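Local coordinates for protein, Family 18 Chitinase (Crocus vernus, PDB 3SIM), which probably hydrolyses chitin, or at least binds it, as a plant glycoside hydrolase of family 18 built on a TIM barrel, at residues A97-D100 against S101-N105. Numbering follows the deposited sequence.
Sequences ASVD and SWVSN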
loop_
_atom_site.group_PDB
_atom_site.type_symbol
_atom_site.label_atom_id
_atom_site.label_comp_id
_atom_site.label_asym_id
_atom_site.label_seq_id
_atom_site.Cartn_x
_atom_site.Cartn_y
_atom_site.Cartn_z
ATOM N N ALA A 97 6.964 -22.238 3.936
ATOM C CA ALA A 97 7.310 -23.622 4.227
ATOM C C ALA A 97 6.086 -24.535 4.457
ATOM O O ALA A 97 6.060 -25.636 4.012
ATOM C CB ALA A 97 8.287 -23.717 5.316
ATOM N N SER A 98 5.100 -23.998 5.151
ATOM C CA SER A 98 3.748 -24.494 5.219
ATOM C C SER A 98 2.837 -23.319 5.519
ATOM O O SER A 98 3.281 -22.385 6.059
ATOM C CB SER A 98 3.565 -25.535 6.323
ATOM O OG SER A 98 3.831 -25.036 7.582
ATOM N N VAL A 99 1.565 -23.459 5.229
ATOM C CA VAL A 99 0.628 -22.415 5.539
ATOM C C VAL A 99 0.553 -22.148 7.053
ATOM O O VAL A 99 0.566 -21.022 7.460
ATOM C CB VAL A 99 -0.750 -22.700 4.976
ATOM C CG1 VAL A 99 -1.720 -21.768 5.493
ATOM C CG2 VAL A 99 -0.740 -22.675 3.460
ATOM N N ASP A 100 0.462 -23.215 7.831
ATOM C CA ASP A 100 0.273 -23.135 9.257
ATOM C C ASP A 100 1.473 -22.465 9.878
ATOM O O ASP A 100 1.318 -21.628 10.677
ATOM C CB ASP A 100 0.074 -24.513 9.912
ATOM C CG ASP A 100 -1.364 -25.083 9.806
ATOM O OD1 ASP A 100 -2.339 -24.418 9.519
ATOM O OD2 ASP A 100 -1.521 -26.259 10.022
ATOM N N SER A 101 2.676 -22.876 9.495
ATOM C CA SER A 101 3.897 -22.312 10.037
ATOM C C SER A 101 4.148 -20.839 9.680
ATOM O O SER A 101 4.528 -20.105 10.498
ATOM C CB SER A 101 5.125 -23.196 9.814
ATOM O OG SER A 101 5.542 -23.155 8.522
ATOM N N TRP A 102 3.891 -20.461 8.438
ATOM C CA TRP A 102 3.993 -19.075 7.990
ATOM C C TRP A 102 3.029 -18.146 8.739
ATOM O O TRP A 102 3.445 -17.234 9.314
ATOM C CB TRP A 102 3.779 -18.942 6.474
ATOM C CG TRP A 102 4.180 -17.644 5.938
ATOM C CD1 TRP A 102 5.367 -17.332 5.384
ATOM C CD2 TRP A 102 3.400 -16.458 5.889
ATOM N NE1 TRP A 102 5.370 -16.062 4.982
ATOM C CE2 TRP A 102 4.190 -15.488 5.306
ATOM C CE3 TRP A 102 2.114 -16.112 6.291
ATOM C CZ2 TRP A 102 3.759 -14.208 5.137
ATOM C CZ3 TRP A 102 1.695 -14.811 6.109
ATOM C CH2 TRP A 102 2.519 -13.893 5.531
ATOM N N VAL A 103 1.770 -18.530 8.824
ATOM C CA VAL A 103 0.752 -17.782 9.514
ATOM C C VAL A 103 1.094 -17.590 11.019
ATOM O O VAL A 103 1.061 -16.521 11.504
ATOM C CB VAL A 103 -0.628 -18.433 9.364
ATOM C CG1 VAL A 103 -1.603 -17.802 10.277
ATOM C CG2 VAL A 103 -1.109 -18.354 7.949
ATOM N N SER A 104 1.534 -18.641 11.690
ATOM C CA SER A 104 1.904 -18.518 13.090
ATOM C C SER A 104 3.044 -17.501 13.296
ATOM O O SER A 104 2.951 -16.656 14.132
ATOM C CB SER A 104 2.308 -19.875 13.642
ATOM O OG SER A 104 2.856 -19.728 14.894
ATOM N N ASN A 105 4.075 -17.591 12.463
ATOM C CA ASN A 105 5.175 -16.640 12.513
ATOM C C ASN A 105 4.758 -15.181 12.197
ATOM O O ASN A 105 5.174 -14.290 12.858
ATOM C CB ASN A 105 6.349 -17.047 11.635
ATOM C CG ASN A 105 7.075 -18.337 12.113
ATOM O OD1 ASN A 105 7.131 -18.618 13.249
ATOM N ND2 ASN A 105 7.625 -19.053 11.189
#
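Ser101 OG has two hydrogen-bond partners at the start of helix 99-116: it shares a short hydrogen bond of 2.7 Å with Ser98 OG, in which either hydroxyl may be the donor, and a second hydrogen bond with the side-chain ND2 of Asn49. Ser98 holds the N-cap position, one residue before the helix, and Ser101 is the third residue of the helix, so the hydroxyls link side chains three positions apart across the first turn. Both oxygens lie between their own backbone N and carbonyl carbon (chi1 61° for Ser98, 74° for Ser101), and with the backbone turn between them these torsions place the two hydroxyls next to each other. The cap's OG also comes within 3.1 Å of Ser101 N.

Behind the cap the i to i+4 backbone bonds of the helix begin at once. Trp102 N donates to Ser98 O at 3.1 Å, and the next two bonds, Val103 N to Val99 O and Ser104 N to Asp100 O, repeat the pattern. One turn apart, Val99 CG1 and Val103 CG2 approach to 4.2 Å, a loose apolar contact on one flank of the helix. Asp100 OD1 forms a salt bridge with Arg143 NH2, a residue of helix 134-150.

The valine flank faces helix 134-150, where Val99 meets Glu139 and Arg143, and Val103 also rests on Arg143. Trp102 is buried, its NE1 bonded to Asp38; its ring meets that of Phe94 at about 45°, and its side chain touches Cys140 of helix 134-150. This N-terminal turn thus packs beside helix 134-150, the next helix of the TIM barrel, with strand 121-125 between the two in the chain.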